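PDB 4XRI: putative uncharacterized protein from Chaetomium thermophilum, which probably binds a small Ran-type GTPase and carries proteinaceous cargo into the nucleus as a flexible HEAT-repeat transport receptor of the importin-beta family. Local coordinates for residues 89-102 / 126-138. The protein carries 2 engineered substitutions. Sequence-based numbering, arbitrary orientation.
Sequences WLNQTDQETRTRVK and AIAAIELPRNQWP. With SO4 (sulfate ion), chain F.
Lys102 lies across one face of the Trp137 indole, its CE 3.4 Å from the centroid of the five-membered ring, a CH-pi contact, while CB and CG rest on the six-membered ring. A bend at chi3 (67°) turns NZ back towards Glu131, where it forms a salt bridge of 2.9 Å on the syn lone pair of OE1; it also stays over the indole in a cation-pi contact and donates a weak hydrogen bond to Gln136 O. The other carboxylate oxygen, OE2, takes the Trp89 NE1 hydrogen at 3.2 Å, near the indole plane, but from the anti side and 33° out of the carboxylate plane, with ring and carboxylate 62° apart. Ile127 CG1 lies over one face of the Trp89 ring and Arg98 CG over the opposite one, both towards the rim; beside them Ile130 CG2 meets Leu90 CD2 at 3.7 Å. With an alanine at Trp137 the flat surface under the Lys102 chain is gone, and the ammonium would probably be freer to turn and hold Glu131 less firmly. The contact ties helices 79-91 and 95-108 to the C-terminal part of helix 114-131 in the HEAT-repeat stack. Glu131, buried yet gripped by indole, ammonium and a water, is thus likely to stay ionised.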
loop_
_atom_site.group_PDB
_atom_site.type_symbol
_atom_site.label_atom_id
_atom_site.label_comp_id
_atom_site.label_asym_id
_atom_site.label_seq_id
_atom_site.Cartn_x
_atom_site.Cartn_y
_atom_site.Cartn_z
ATOM N N TRP A 89 11.113 -27.558 -19.094
ATOM C CA TRP A 89 12.270 -27.371 -19.962
ATOM C C TRP A 89 13.349 -28.397 -19.640
ATOM O O TRP A 89 13.962 -28.977 -20.537
ATOM C CB TRP A 89 12.848 -25.961 -19.831
ATOM C CG TRP A 89 14.141 -25.790 -20.581
ATOM C CD1 TRP A 89 15.404 -25.953 -20.088
ATOM C CD2 TRP A 89 14.293 -25.433 -21.959
ATOM N NE1 TRP A 89 16.333 -25.715 -21.071
ATOM C CE2 TRP A 89 15.677 -25.390 -22.231
ATOM C CE3 TRP A 89 13.394 -25.140 -22.990
ATOM C CZ2 TRP A 89 16.183 -25.072 -23.489
ATOM C CZ3 TRP A 89 13.898 -24.819 -24.238
ATOM C CH2 TRP A 89 15.279 -24.789 -24.477
ATOM N N LEU A 90 13.570 -28.612 -18.349
ATOM C CA LEU A 90 14.614 -29.517 -17.890
ATOM C C LEU A 90 14.309 -30.987 -18.174
ATOM O O LEU A 90 15.174 -31.718 -18.658
ATOM C CB LEU A 90 14.853 -29.325 -16.389
ATOM C CG LEU A 90 15.680 -28.109 -15.965
ATOM C CD1 LEU A 90 15.821 -28.060 -14.447
ATOM C CD2 LEU A 90 17.046 -28.137 -16.632
ATOM N N ASN A 91 13.087 -31.421 -17.880
ATOM C CA ASN A 91 12.794 -32.853 -17.855
ATOM C C ASN A 91 11.765 -33.360 -18.862
ATOM O O ASN A 91 11.518 -34.565 -18.938
ATOM C CB ASN A 91 12.335 -33.248 -16.451
ATOM C CG ASN A 91 13.457 -33.193 -15.436
ATOM O OD1 ASN A 91 14.580 -33.618 -15.710
ATOM N ND2 ASN A 91 13.161 -32.657 -14.258
ATOM N N GLN A 92 11.162 -32.464 -19.633
ATOM C CA GLN A 92 10.160 -32.893 -20.604
ATOM C C GLN A 92 10.569 -32.558 -22.032
ATOM O O GLN A 92 9.749 -32.573 -22.952
ATOM C CB GLN A 92 8.803 -32.275 -20.270
ATOM C CG GLN A 92 8.231 -32.792 -18.960
ATOM C CD GLN A 92 6.902 -32.164 -18.605
ATOM O OE1 GLN A 92 6.687 -31.745 -17.467
ATOM N NE2 GLN A 92 5.996 -32.105 -19.574
ATOM N N THR A 93 11.851 -32.261 -22.207
ATOM C CA THR A 93 12.430 -32.105 -23.531
ATOM C C THR A 93 13.598 -33.069 -23.687
ATOM O O THR A 93 14.066 -33.653 -22.711
ATOM C CB THR A 93 12.926 -30.667 -23.782
ATOM O OG1 THR A 93 13.983 -30.363 -22.865
ATOM C CG2 THR A 93 11.797 -29.669 -23.601
ATOM N N ASP A 94 14.057 -33.242 -24.920
ATOM C CA ASP A 94 15.295 -33.962 -25.170
ATOM C C ASP A 94 16.402 -32.947 -25.411
ATOM O O ASP A 94 16.134 -31.754 -25.556
ATOM C CB ASP A 94 15.151 -34.912 -26.361
ATOM C CG ASP A 94 14.630 -34.220 -27.601
ATOM O OD1 ASP A 94 13.592 -33.534 -27.505
ATOM O OD2 ASP A 94 15.261 -34.363 -28.668
ATOM N N GLN A 95 17.644 -33.415 -25.452
ATOM C CA GLN A 95 18.775 -32.517 -25.646
ATOM C C GLN A 95 18.781 -31.948 -27.061
ATOM O O GLN A 95 19.187 -30.806 -27.276
ATOM C CB GLN A 95 20.093 -33.237 -25.360
ATOM C CG GLN A 95 21.322 -32.348 -25.487
ATOM C CD GLN A 95 21.283 -31.158 -24.546
ATOM O OE1 GLN A 95 21.478 -31.299 -23.340
ATOM N NE2 GLN A 95 21.024 -29.978 -25.095
ATOM N N GLU A 96 18.320 -32.744 -28.020
ATOM C CA GLU A 96 18.267 -32.308 -29.412
ATOM C C GLU A 96 17.337 -31.108 -29.577
ATOM O O GLU A 96 17.669 -30.148 -30.273
ATOM C CB GLU A 96 17.816 -33.452 -30.321
ATOM C CG GLU A 96 17.759 -33.079 -31.793
ATOM C CD GLU A 96 17.308 -34.227 -32.676
ATOM O OE1 GLU A 96 17.335 -35.389 -32.213
ATOM O OE2 GLU A 96 16.923 -33.966 -33.835
ATOM N N THR A 97 16.177 -31.168 -28.930
ATOM C CA THR A 97 15.210 -30.077 -28.992
ATOM C C THR A 97 15.758 -28.827 -28.316
ATOM O O THR A 97 15.645 -27.721 -28.850
ATOM C CB THR A 97 13.874 -30.463 -28.330
ATOM O OG1 THR A 97 13.332 -31.617 -28.982
ATOM C CG2 THR A 97 12.876 -29.316 -28.427
ATOM N N ARG A 98 16.352 -29.007 -27.139
ATOM C CA ARG A 98 16.930 -27.891 -26.397
ATOM C C ARG A 98 18.042 -27.209 -27.184
ATOM O O ARG A 98 18.092 -25.983 -27.264
ATOM C CB ARG A 98 17.466 -28.358 -25.044
ATOM C CG ARG A 98 16.387 -28.779 -24.069
ATOM C CD ARG A 98 16.936 -28.930 -22.659
ATOM N NE ARG A 98 18.003 -29.923 -22.581
ATOM C CZ ARG A 98 17.805 -31.217 -22.358
ATOM N NH1 ARG A 98 18.837 -32.047 -22.302
ATOM N NH2 ARG A 98 16.573 -31.681 -22.192
ATOM N N THR A 99 18.928 -28.014 -27.762
ATOM C CA THR A 99 20.026 -27.498 -28.570
ATOM C C THR A 99 19.498 -26.713 -29.765
ATOM O O THR A 99 20.031 -25.662 -30.120
ATOM C CB THR A 99 20.941 -28.634 -29.069
ATOM O OG1 THR A 99 21.464 -29.353 -27.945
ATOM C CG2 THR A 99 22.097 -28.075 -29.889
ATOM N N ARG A 100 18.437 -27.230 -30.373
ATOM C CA ARG A 100 17.831 -26.598 -31.534
ATOM C C ARG A 100 17.188 -25.261 -31.173
ATOM O O ARG A 100 17.381 -24.263 -31.870
ATOM C CB ARG A 100 16.792 -27.526 -32.160
ATOM C CG ARG A 100 16.156 -26.984 -33.422
ATOM C CD ARG A 100 17.167 -26.838 -34.540
ATOM N NE ARG A 100 16.540 -26.371 -35.774
ATOM C CZ ARG A 100 17.211 -25.936 -36.834
ATOM N NH1 ARG A 100 16.557 -25.530 -37.913
ATOM N NH2 ARG A 100 18.536 -25.900 -36.814
ATOM N N VAL A 101 16.420 -25.251 -30.088
ATOM C CA VAL A 101 15.761 -24.036 -29.622
ATOM C C VAL A 101 16.789 -22.975 -29.250
ATOM O O VAL A 101 16.660 -21.809 -29.625
ATOM C CB VAL A 101 14.849 -24.313 -28.407
ATOM C CG1 VAL A 101 14.359 -23.008 -27.792
ATOM C CG2 VAL A 101 13.674 -25.186 -28.817
ATOM N N LYS A 102 17.816 -23.397 -28.517
ATOM C CA LYS A 102 18.889 -22.501 -28.092
ATOM C C LYS A 102 19.616 -21.863 -29.274
ATOM O O LYS A 102 19.867 -20.656 -29.280
ATOM C CB LYS A 102 19.889 -23.254 -27.210
ATOM C CG LYS A 102 19.392 -23.476 -25.784
ATOM C CD LYS A 102 20.087 -24.654 -25.111
ATOM C CE LYS A 102 21.561 -24.383 -24.869
ATOM N NZ LYS A 102 22.198 -25.504 -24.123
ATOM N N ALA A 126 15.157 -16.380 -20.515
ATOM C CA ALA A 126 14.343 -17.395 -19.853
ATOM C C ALA A 126 15.081 -18.728 -19.773
ATOM O O ALA A 126 15.056 -19.404 -18.742
ATOM C CB ALA A 126 13.024 -17.567 -20.578
ATOM N N ILE A 127 15.735 -19.103 -20.868
ATOM C CA ILE A 127 16.508 -20.338 -20.909
ATOM C C ILE A 127 17.723 -20.238 -19.990
ATOM O O ILE A 127 18.042 -21.176 -19.255
ATOM C CB ILE A 127 16.976 -20.666 -22.336
ATOM C CG1 ILE A 127 15.775 -20.912 -23.250
ATOM C CG2 ILE A 127 17.898 -21.875 -22.334
ATOM C CD1 ILE A 127 16.154 -21.237 -24.678
ATOM N N ALA A 128 18.388 -19.087 -20.032
ATOM C CA ALA A 128 19.587 -18.855 -19.235
ATOM C C ALA A 128 19.303 -18.956 -17.739
ATOM O O ALA A 128 20.124 -19.468 -16.976
ATOM C CB ALA A 128 20.183 -17.494 -19.564
ATOM N N ALA A 129 18.136 -18.469 -17.329
ATOM C CA ALA A 129 17.736 -18.497 -15.926
ATOM C C ALA A 129 17.642 -19.932 -15.419
ATOM O O ALA A 129 17.809 -20.198 -14.228
ATOM C CB ALA A 129 16.413 -17.780 -15.737
ATOM N N ILE A 130 17.389 -20.854 -16.340
ATOM C CA ILE A 130 17.313 -22.269 -16.013
ATOM C C ILE A 130 18.672 -22.958 -16.122
ATOM O O ILE A 130 19.067 -23.720 -15.236
ATOM C CB ILE A 130 16.312 -22.999 -16.933
ATOM C CG1 ILE A 130 14.918 -22.387 -16.799
ATOM C CG2 ILE A 130 16.286 -24.491 -16.616
ATOM C CD1 ILE A 130 13.945 -22.877 -17.849
ATOM N N GLU A 131 19.393 -22.676 -17.202
ATOM C CA GLU A 131 20.568 -23.474 -17.547
ATOM C C GLU A 131 21.892 -22.988 -16.955
ATOM O O GLU A 131 22.759 -23.799 -16.625
ATOM C CB GLU A 131 20.705 -23.554 -19.064
ATOM C CG GLU A 131 19.626 -24.380 -19.730
ATOM C CD GLU A 131 20.095 -25.004 -21.029
ATOM O OE1 GLU A 131 21.119 -24.540 -21.574
ATOM O OE2 GLU A 131 19.451 -25.969 -21.496
ATOM N N LEU A 132 22.056 -21.676 -16.820
ATOM C CA LEU A 132 23.315 -21.125 -16.318
ATOM C C LEU A 132 23.660 -21.530 -14.870
ATOM O O LEU A 132 24.822 -21.820 -14.574
ATOM C CB LEU A 132 23.306 -19.601 -16.434
ATOM C CG LEU A 132 23.433 -19.074 -17.862
ATOM C CD1 LEU A 132 23.495 -17.554 -17.878
ATOM C CD2 LEU A 132 24.662 -19.659 -18.535
ATOM N N PRO A 133 22.664 -21.552 -13.958
ATOM C CA PRO A 133 23.010 -22.049 -12.619
ATOM C C PRO A 133 23.479 -23.506 -12.618
ATOM O O PRO A 133 24.272 -23.896 -11.761
ATOM C CB PRO A 133 21.696 -21.902 -11.842
ATOM C CG PRO A 133 20.978 -20.809 -12.528
ATOM C CD PRO A 133 21.313 -20.962 -13.978
ATOM N N ARG A 134 22.995 -24.294 -13.571
ATOM C CA ARG A 134 23.393 -25.694 -13.685
ATOM C C ARG A 134 24.530 -25.871 -14.687
ATOM O O ARG A 134 24.943 -26.995 -14.974
ATOM C CB ARG A 134 22.199 -26.557 -14.093
ATOM C CG ARG A 134 21.124 -26.664 -13.027
ATOM C CD ARG A 134 19.940 -27.474 -13.520
ATOM N NE ARG A 134 18.971 -27.718 -12.456
ATOM C CZ ARG A 134 19.029 -28.745 -11.615
ATOM N NH1 ARG A 134 20.009 -29.631 -11.718
ATOM N NH2 ARG A 134 18.105 -28.887 -10.673
ATOM N N ASN A 135 25.016 -24.752 -15.218
ATOM C CA ASN A 135 26.135 -24.733 -16.158
ATOM C C ASN A 135 25.862 -25.567 -17.414
ATOM O O ASN A 135 26.713 -26.333 -17.870
ATOM C CB ASN A 135 27.411 -25.216 -15.464
ATOM C CG ASN A 135 28.667 -24.857 -16.232
ATOM O OD1 ASN A 135 28.662 -23.956 -17.073
ATOM N ND2 ASN A 135 29.755 -25.564 -15.947
ATOM N N GLN A 136 24.671 -25.398 -17.979
ATOM C CA GLN A 136 24.253 -26.189 -19.133
ATOM C C GLN A 136 24.302 -25.399 -20.445
ATOM O O GLN A 136 24.009 -25.934 -21.513
ATOM C CB GLN A 136 22.846 -26.738 -18.898
ATOM C CG GLN A 136 22.797 -27.805 -17.817
ATOM C CD GLN A 136 21.388 -28.159 -17.390
ATOM O OE1 GLN A 136 20.445 -27.405 -17.632
ATOM N NE2 GLN A 136 21.235 -29.316 -16.754
ATOM N N TRP A 137 24.673 -24.125 -20.358
ATOM C CA TRP A 137 24.908 -23.312 -21.551
ATOM C C TRP A 137 26.203 -22.518 -21.400
ATOM O O TRP A 137 26.174 -21.289 -21.321
ATOM C CB TRP A 137 23.729 -22.369 -21.804
ATOM C CG TRP A 137 23.579 -21.935 -23.236
ATOM C CD1 TRP A 137 24.460 -22.143 -24.259
ATOM C CD2 TRP A 137 22.465 -21.228 -23.802
ATOM N NE1 TRP A 137 23.965 -21.606 -25.425
ATOM C CE2 TRP A 137 22.748 -21.042 -25.172
ATOM C CE3 TRP A 137 21.264 -20.741 -23.284
ATOM C CZ2 TRP A 137 21.864 -20.382 -26.026
ATOM C CZ3 TRP A 137 20.392 -20.088 -24.137
ATOM C CH2 TRP A 137 20.696 -19.915 -25.491
ATOM N N PRO A 138 27.347 -23.220 -21.349
ATOM C CA PRO A 138 28.632 -22.563 -21.080
ATOM C C PRO A 138 29.065 -21.594 -22.179
ATOM O O PRO A 138 29.927 -20.750 -21.934
ATOM C CB PRO A 138 29.611 -23.739 -20.980
ATOM C CG PRO A 138 28.984 -24.814 -21.791
ATOM C CD PRO A 138 27.508 -24.667 -21.578
HETATM S S SO4 F . 17.957 -35.735 -22.611
HETATM O O1 SO4 F . 19.092 -35.665 -21.695
HETATM O O2 SO4 F . 17.069 -36.821 -22.208
HETATM O O3 SO4 F . 18.437 -35.976 -23.969
HETATM O O4 SO4 F . 17.224 -34.472 -22.567
HETATM O O HOH W 1 22.821 -28.259 -22.283
HETATM O O HOH W 2 20.596 -27.839 -22.842
#